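KLLA0B12012p (Kluyveromyces lactis, PDB 6Y3P) directly partners the mRNA decapping enzyme Dcp2 and probably binds ATP through its C-terminal ATP-grasp domain, the part present in this structure. Local coordinates at residues P7-T13 / K47-G53; S27-L32 / F367-S372; R218-T222 / P350-Q354. All coordinates share one frame; numbering follows the deposited sequence.

Contact 1 (P7-T13 / K47-G53); sequences PAQIVLT and KLTFHYG
The His51 ring leans toward the 7-13 strand and fits into the hollow formed by Val11 and Thr13. Val11 CG1 is anti to the backbone N (chi1 -178°), which carries this methyl to 3.9 Å from His51 CD2, while Thr13 CG2 approaches the ring at NE2. Both β-branched residues bring a methyl to the same side of the imidazole, forming a shallow step beside its CD2-NE2 edge. From its edge His51 NE2 donates to Thr13 OG1, 2.8 Å away and in the ring plane. That hydroxyl is also bonded to Gln57, and Tyr69 holds His51 ND1, so the buried polar ring is gripped at both nitrogens. Farther along the same face the extended Gln9 runs alongside Thr49, its OE1 3.4 Å from Thr49 CG2.

Beneath these side chains lies a regular parallel ladder. The strands are the central pair of a four-stranded parallel sheet, and the chain between them includes helix 21-31 and edge strand 37-38, so that 8-12, the helix and 37-38 form a β-alpha-β crossover. Val11 is held through both its backbone N and its backbone O: Val11 N donates to Phe50 O at 2.8 Å, with a nearly straight N-H...O angle of 164°, and Val11 O accepts from Tyr52 N.

On the opposite face, small Ala8 makes a shallow place over which Leu48 bends, with Leu48 CD1 4.1 Å from Ala8 CB. Leu12 CD1 rests 3.8 Å from Tyr52 CB, whereas the rings of Phe50 and Tyr52 swing away to meet helices 21-31 and 357-375.

Contact 2 (S27-L32 / F367-S372); sequences SFRKHL and FDDVVS
The His31 imidazole is sandwiched: Lys30 CG lies over one face toward the rim, and Ser372 CB sits over the centre of the other, 3.5 Å from the ring centroid, in a CH-pi contact. At the edge are Ser27 OG and the Asp368 carboxylate, whose plane is turned 68° from the ring. This is a helix-helix packing in which helix 21-31 of the N-terminal α/β layer meets helix 357-375, late in the chain; their axes come within 9.2 Å and cross at -48°.

His31 NE2 points between both carboxylate oxygens, giving two weak hydrogen bonds, to Asp368 OD1 at 2.8 Å and to OD2. Lys30 NZ adds a long salt bridge to the same OD1. The acid would be expected to favour a protonated imidazole.

Below the polar rim, compact Val371 is the knob that enters a hollow of Ser27, Phe28, His31 and Leu32. Its CG1 reaches Leu32 CD1 at 3.6 Å, and its CG2 meets Phe28 CE1 at 3.7 Å. Ser27 OG suits this buried place because it donates to Phe367 O at 2.9 Å, coming from above the carbonyl plane while Val371 N reaches that oxygen from the other face.

With chi1 at 64°, Ser372 turns its hydroxyl away from the imidazole and back along its own helix, where OG donates to Asp368 O at 2.8 Å.

Contact 3 (R218-T222 / P350-Q354); sequences RCYVT and PDFKQ
A mainly apolar side-chain contact, with no hydrogen bond across it, seats the 350-354 loop on the middle of strand 215-224 through Tyr220, Phe352 and Pro350. The two aromatic rings run past one another head to foot, their planes inclined by 35° and their centroids 5.1 Å apart, an oblique pairing. The closest touch is between one ring carbon of each: Tyr220 CE1 comes to 3.5 Å from Phe352 CE1. Tyr220 takes its chi1 of -60°, with CG beside the backbone N, and this sends the long ring off the strand toward the loop.

Strand 215-224 belongs to the large antiparallel sheet of the ATP-grasp fold, and the loop joins another of its strands, 341-347, to helix 357-375, which packs on that sheet. Phe352 therefore stands where loop, sheet and helix converge, also touching Thr328, Ile363 and Leu366, a setting that suits a wholly apolar ring.

Pro350 serves as a rigid, compact filler. Its CG approaches the Tyr220 ring at the edge, 4.1 Å from CE1, and its CB lies 3.6 Å from Arg218 NH1, near the guanidinium plane. The Arg218 chain bends to bring the rim of its guanidinium against the proline ring, while NH2 makes a salt bridge with Asp332. Near the tyrosine hydroxyl, Gln354 NE2 stays 3.7 Å from Tyr220 OH and instead curls back to Phe352 O, a weak bond of 3.2 Å that ties the loop to itself.

From the N terminus, strand 8-12 leads into helix 21-31, and contact 1 then brings strand 48-52 back beside the first strand, closing a short loop. Contact 2 opens within that loop, on the helix, and closes only at 367-372, so the two cross, and the N-terminal parallel sheet is tied to a helix from late in the chain. Contact 3 lies wholly within the long span of contact 2, joining the large antiparallel sheet to the loop that leads into helix 357-375. Contact 2 joins the other two: Phe28 reaches Ile10, while Phe367 packs on Tyr52 of contact 1 and edge-to-face with Phe352 of contact 3, linking the parallel sheet to the ATP-grasp core.

Contact 1 (P7-T13 / K47-G53)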
# COMPACT_ATOMS: atom_id res chain seq x y z
N PRO A 7 13.17 -21.29 -26.40
CA PRO A 7 11.75 -21.06 -26.09
C PRO A 7 11.51 -19.97 -25.05
O PRO A 7 10.60 -19.14 -25.20
CB PRO A 7 11.28 -22.42 -25.56
CG PRO A 7 12.51 -23.05 -24.97
CD PRO A 7 13.71 -22.48 -25.70
N ALA A 8 12.33 -19.99 -24.00
CA ALA A 8 12.26 -19.15 -22.82
C ALA A 8 13.40 -18.13 -22.74
O ALA A 8 14.51 -18.39 -23.22
CB ALA A 8 12.26 -20.04 -21.60
N GLN A 9 13.11 -16.97 -22.12
CA GLN A 9 14.01 -15.84 -21.95
C GLN A 9 13.57 -14.98 -20.73
O GLN A 9 12.38 -14.82 -20.51
CB GLN A 9 13.96 -15.02 -23.24
CG GLN A 9 14.89 -13.84 -23.32
CD GLN A 9 14.86 -13.29 -24.72
OE1 GLN A 9 13.79 -12.99 -25.28
NE2 GLN A 9 16.04 -13.19 -25.32
N ILE A 10 14.55 -14.47 -19.94
CA ILE A 10 14.35 -13.60 -18.77
C ILE A 10 15.18 -12.34 -19.01
O ILE A 10 16.38 -12.45 -19.21
CB ILE A 10 14.67 -14.29 -17.40
CG1 ILE A 10 13.57 -15.29 -17.00
CG2 ILE A 10 14.85 -13.25 -16.27
CD1 ILE A 10 14.03 -16.39 -15.99
N VAL A 11 14.54 -11.15 -18.95
CA VAL A 11 15.18 -9.83 -19.15
C VAL A 11 15.13 -9.04 -17.83
O VAL A 11 14.05 -8.76 -17.32
CB VAL A 11 14.53 -9.03 -20.33
CG1 VAL A 11 15.24 -7.70 -20.56
CG2 VAL A 11 14.49 -9.84 -21.63
N LEU A 12 16.29 -8.68 -17.29
CA LEU A 12 16.44 -7.93 -16.04
C LEU A 12 17.12 -6.61 -16.35
O LEU A 12 18.34 -6.56 -16.40
CB LEU A 12 17.25 -8.77 -15.03
CG LEU A 12 17.36 -8.30 -13.57
CD1 LEU A 12 15.97 -8.10 -12.93
CD2 LEU A 12 18.16 -9.31 -12.75
N THR A 13 16.32 -5.56 -16.60
CA THR A 13 16.78 -4.21 -16.99
C THR A 13 17.03 -3.27 -15.80
O THR A 13 17.39 -2.10 -15.99
CB THR A 13 15.82 -3.57 -18.01
OG1 THR A 13 14.52 -3.43 -17.42
CG2 THR A 13 15.74 -4.37 -19.30
N LYS A 47 9.80 -15.23 -28.39
CA LYS A 47 9.96 -16.33 -27.44
C LYS A 47 9.14 -15.91 -26.22
O LYS A 47 8.83 -14.72 -26.10
CB LYS A 47 11.45 -16.43 -27.04
CG LYS A 47 12.39 -16.96 -28.12
CD LYS A 47 13.87 -16.72 -27.80
CE LYS A 47 14.51 -17.79 -26.93
NZ LYS A 47 14.79 -19.04 -27.69
N LEU A 48 8.79 -16.86 -25.31
CA LEU A 48 8.10 -16.44 -24.11
C LEU A 48 9.15 -15.86 -23.16
O LEU A 48 10.22 -16.44 -23.00
CB LEU A 48 7.13 -17.47 -23.47
CG LEU A 48 7.60 -18.85 -23.03
CD1 LEU A 48 8.38 -18.78 -21.76
CD2 LEU A 48 6.41 -19.71 -22.69
N THR A 49 8.91 -14.64 -22.69
CA THR A 49 9.89 -13.91 -21.89
C THR A 49 9.32 -13.23 -20.66
O THR A 49 8.18 -12.77 -20.66
CB THR A 49 10.73 -12.86 -22.75
OG1 THR A 49 10.39 -11.51 -22.43
CG2 THR A 49 10.60 -13.06 -24.22
N PHE A 50 10.16 -13.11 -19.64
CA PHE A 50 9.80 -12.40 -18.43
C PHE A 50 10.75 -11.24 -18.24
O PHE A 50 11.94 -11.43 -18.02
CB PHE A 50 9.77 -13.32 -17.19
CG PHE A 50 9.32 -12.57 -15.96
CD1 PHE A 50 8.03 -12.08 -15.86
CD2 PHE A 50 10.22 -12.26 -14.95
CE1 PHE A 50 7.64 -11.31 -14.77
CE2 PHE A 50 9.83 -11.50 -13.85
CZ PHE A 50 8.54 -11.04 -13.77
N HIS A 51 10.20 -10.04 -18.33
CA HIS A 51 10.92 -8.79 -18.17
C HIS A 51 10.65 -8.22 -16.77
O HIS A 51 9.52 -7.84 -16.44
CB HIS A 51 10.55 -7.80 -19.31
CG HIS A 51 11.21 -6.44 -19.28
ND1 HIS A 51 10.71 -5.39 -20.04
CD2 HIS A 51 12.30 -6.00 -18.60
CE1 HIS A 51 11.50 -4.36 -19.79
NE2 HIS A 51 12.47 -4.68 -18.93
N TYR A 52 11.69 -8.23 -15.93
CA TYR A 52 11.62 -7.62 -14.63
C TYR A 52 12.40 -6.32 -14.79
O TYR A 52 13.61 -6.35 -15.08
CB TYR A 52 12.20 -8.52 -13.51
CG TYR A 52 11.79 -8.06 -12.13
CD1 TYR A 52 12.28 -6.87 -11.59
CD2 TYR A 52 10.86 -8.77 -11.38
CE1 TYR A 52 11.86 -6.41 -10.34
CE2 TYR A 52 10.47 -8.34 -10.11
CZ TYR A 52 10.96 -7.15 -9.60
OH TYR A 52 10.59 -6.67 -8.36
N GLY A 53 11.68 -5.21 -14.74
CA GLY A 53 12.25 -3.88 -14.87
C GLY A 53 11.62 -2.85 -13.96
O GLY A 53 10.70 -3.16 -13.21

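Contact 2 (S27-L32 / F367-S372)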
# COMPACT_ATOMS: atom_id res chain seq x y z
N SER A 27 17.64 -15.99 -7.38
CA SER A 27 16.32 -16.57 -7.51
C SER A 27 16.06 -17.07 -8.95
O SER A 27 15.52 -18.17 -9.11
CB SER A 27 15.27 -15.56 -7.08
OG SER A 27 14.06 -16.26 -6.87
N PHE A 28 16.45 -16.29 -9.99
CA PHE A 28 16.31 -16.73 -11.39
C PHE A 28 17.20 -17.95 -11.66
O PHE A 28 16.74 -18.90 -12.30
CB PHE A 28 16.60 -15.59 -12.41
CG PHE A 28 15.54 -14.51 -12.49
CD1 PHE A 28 14.18 -14.83 -12.45
CD2 PHE A 28 15.89 -13.18 -12.67
CE1 PHE A 28 13.20 -13.83 -12.52
CE2 PHE A 28 14.91 -12.17 -12.73
CZ PHE A 28 13.57 -12.51 -12.65
N ARG A 29 18.44 -17.94 -11.13
CA ARG A 29 19.44 -19.02 -11.24
C ARG A 29 18.92 -20.32 -10.63
O ARG A 29 18.99 -21.38 -11.26
CB ARG A 29 20.74 -18.61 -10.51
CG ARG A 29 21.97 -18.45 -11.41
CD ARG A 29 22.71 -19.75 -11.70
NE ARG A 29 23.54 -20.21 -10.57
CZ ARG A 29 24.37 -21.25 -10.62
NH1 ARG A 29 24.51 -21.95 -11.74
NH2 ARG A 29 25.07 -21.59 -9.54
N LYS A 30 18.38 -20.23 -9.39
CA LYS A 30 17.90 -21.35 -8.60
C LYS A 30 16.62 -22.02 -9.11
O LYS A 30 16.59 -23.25 -9.22
CB LYS A 30 17.73 -20.91 -7.14
CG LYS A 30 17.58 -22.05 -6.13
CD LYS A 30 17.09 -21.56 -4.77
CE LYS A 30 18.21 -21.15 -3.85
NZ LYS A 30 17.70 -20.77 -2.50
N HIS A 31 15.58 -21.23 -9.42
CA HIS A 31 14.27 -21.78 -9.79
C HIS A 31 14.00 -21.84 -11.29
O HIS A 31 13.04 -22.51 -11.70
CB HIS A 31 13.14 -21.05 -9.06
CG HIS A 31 13.33 -21.00 -7.59
ND1 HIS A 31 13.38 -22.15 -6.82
CD2 HIS A 31 13.49 -19.93 -6.77
CE1 HIS A 31 13.58 -21.76 -5.58
NE2 HIS A 31 13.66 -20.43 -5.50
N LEU A 32 14.82 -21.16 -12.11
CA LEU A 32 14.71 -21.23 -13.57
C LEU A 32 16.14 -21.39 -14.16
O LEU A 32 16.61 -20.51 -14.89
CB LEU A 32 13.95 -20.01 -14.14
CG LEU A 32 12.43 -20.04 -14.01
CD1 LEU A 32 11.96 -19.05 -13.00
CD2 LEU A 32 11.77 -19.68 -15.27
N PHE A 367 11.83 -12.59 -2.95
CA PHE A 367 12.08 -12.77 -4.38
C PHE A 367 12.25 -14.23 -4.75
O PHE A 367 11.87 -14.60 -5.84
CB PHE A 367 13.22 -11.88 -4.89
CG PHE A 367 12.78 -10.44 -4.86
CD1 PHE A 367 11.92 -9.94 -5.84
CD2 PHE A 367 13.13 -9.60 -3.80
CE1 PHE A 367 11.45 -8.62 -5.77
CE2 PHE A 367 12.64 -8.29 -3.73
CZ PHE A 367 11.83 -7.80 -4.73
N ASP A 368 12.65 -15.08 -3.79
CA ASP A 368 12.70 -16.52 -3.96
C ASP A 368 11.28 -17.07 -4.20
O ASP A 368 11.07 -17.83 -5.15
CB ASP A 368 13.32 -17.17 -2.71
CG ASP A 368 13.82 -18.56 -3.00
OD1 ASP A 368 14.88 -18.69 -3.68
OD2 ASP A 368 13.09 -19.53 -2.67
N ASP A 369 10.30 -16.63 -3.39
CA ASP A 369 8.90 -17.02 -3.47
C ASP A 369 8.23 -16.52 -4.72
O ASP A 369 7.48 -17.27 -5.34
CB ASP A 369 8.13 -16.56 -2.23
CG ASP A 369 8.59 -17.20 -0.93
OD1 ASP A 369 9.15 -18.32 -0.98
OD2 ASP A 369 8.38 -16.59 0.15
N VAL A 370 8.51 -15.25 -5.10
CA VAL A 370 7.93 -14.61 -6.29
C VAL A 370 8.35 -15.39 -7.53
O VAL A 370 7.49 -15.76 -8.33
CB VAL A 370 8.30 -13.10 -6.37
CG1 VAL A 370 7.96 -12.52 -7.74
CG2 VAL A 370 7.59 -12.31 -5.27
N VAL A 371 9.64 -15.68 -7.65
CA VAL A 371 10.18 -16.43 -8.78
C VAL A 371 9.71 -17.90 -8.78
O VAL A 371 9.23 -18.37 -9.81
CB VAL A 371 11.72 -16.27 -8.87
CG1 VAL A 371 12.32 -17.18 -9.93
CG2 VAL A 371 12.10 -14.80 -9.13
N SER A 372 9.80 -18.61 -7.64
CA SER A 372 9.43 -20.03 -7.55
C SER A 372 7.93 -20.33 -7.66
O SER A 372 7.57 -21.48 -7.98
CB SER A 372 9.99 -20.65 -6.28
OG SER A 372 9.43 -20.06 -5.11

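Contact 3 (R218-T222 / P350-Q354)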
# COMPACT_ATOMS: atom_id res chain seq x y z
N ARG A 218 4.55 -2.22 6.67
CA ARG A 218 4.74 -2.33 5.24
C ARG A 218 4.61 -3.84 4.95
O ARG A 218 5.43 -4.64 5.40
CB ARG A 218 6.13 -1.79 4.81
CG ARG A 218 6.46 -1.99 3.31
CD ARG A 218 5.36 -1.46 2.41
NE ARG A 218 5.83 -0.59 1.34
CZ ARG A 218 6.15 0.70 1.49
NH1 ARG A 218 6.54 1.41 0.44
NH2 ARG A 218 6.12 1.26 2.69
N CYS A 219 3.55 -4.20 4.24
CA CYS A 219 3.26 -5.57 3.85
C CYS A 219 3.45 -5.71 2.31
O CYS A 219 2.82 -4.97 1.55
CB CYS A 219 1.84 -5.92 4.30
SG CYS A 219 1.29 -7.58 3.81
N TYR A 220 4.36 -6.60 1.85
CA TYR A 220 4.52 -6.83 0.40
C TYR A 220 3.48 -7.83 -0.08
O TYR A 220 3.35 -8.91 0.48
CB TYR A 220 5.93 -7.29 0.02
CG TYR A 220 6.96 -6.27 0.41
CD1 TYR A 220 7.03 -5.04 -0.25
CD2 TYR A 220 7.84 -6.50 1.46
CE1 TYR A 220 7.96 -4.07 0.13
CE2 TYR A 220 8.79 -5.54 1.84
CZ TYR A 220 8.85 -4.33 1.16
OH TYR A 220 9.77 -3.38 1.50
N VAL A 221 2.70 -7.42 -1.07
CA VAL A 221 1.61 -8.19 -1.63
C VAL A 221 1.91 -8.43 -3.10
O VAL A 221 2.14 -7.47 -3.83
CB VAL A 221 0.27 -7.44 -1.43
CG1 VAL A 221 -0.89 -8.21 -2.06
CG2 VAL A 221 0.00 -7.18 0.05
N THR A 222 1.95 -9.70 -3.53
CA THR A 222 2.22 -10.03 -4.93
C THR A 222 0.97 -10.53 -5.60
O THR A 222 0.35 -11.48 -5.14
CB THR A 222 3.42 -11.01 -5.08
OG1 THR A 222 4.53 -10.53 -4.35
CG2 THR A 222 3.84 -11.22 -6.53
N PRO A 350 7.47 -0.12 -4.79
CA PRO A 350 8.02 0.36 -3.51
C PRO A 350 9.54 0.23 -3.42
O PRO A 350 10.13 -0.60 -4.12
CB PRO A 350 7.35 -0.56 -2.48
CG PRO A 350 7.08 -1.83 -3.24
CD PRO A 350 6.68 -1.35 -4.60
N ASP A 351 10.18 1.07 -2.57
CA ASP A 351 11.62 0.97 -2.38
C ASP A 351 11.82 -0.21 -1.44
O ASP A 351 11.29 -0.22 -0.33
CB ASP A 351 12.24 2.28 -1.82
CG ASP A 351 13.76 2.44 -2.02
OD1 ASP A 351 14.35 1.70 -2.85
OD2 ASP A 351 14.35 3.35 -1.38
N PHE A 352 12.48 -1.25 -1.95
CA PHE A 352 12.81 -2.45 -1.21
C PHE A 352 14.13 -2.28 -0.44
O PHE A 352 14.44 -3.12 0.39
CB PHE A 352 12.89 -3.67 -2.15
CG PHE A 352 11.61 -4.04 -2.86
CD1 PHE A 352 10.63 -4.80 -2.23
CD2 PHE A 352 11.39 -3.65 -4.19
CE1 PHE A 352 9.45 -5.14 -2.89
CE2 PHE A 352 10.20 -3.98 -4.84
CZ PHE A 352 9.24 -4.73 -4.19
N LYS A 353 14.91 -1.19 -0.73
CA LYS A 353 16.21 -0.95 -0.09
C LYS A 353 16.17 -0.89 1.46
O LYS A 353 15.41 -0.10 2.03
CB LYS A 353 16.93 0.29 -0.66
CG LYS A 353 18.43 0.23 -0.38
CD LYS A 353 19.17 1.53 -0.61
CE LYS A 353 20.28 1.76 0.41
NZ LYS A 353 21.08 0.53 0.74
N GLN A 354 17.00 -1.75 2.10
CA GLN A 354 17.16 -1.89 3.56
C GLN A 354 18.65 -2.01 3.95
O GLN A 354 19.53 -2.08 3.09
CB GLN A 354 16.40 -3.15 4.12
CG GLN A 354 14.97 -3.44 3.63
CD GLN A 354 13.94 -2.35 3.90
OE1 GLN A 354 14.04 -1.57 4.85
NE2 GLN A 354 12.91 -2.32 3.05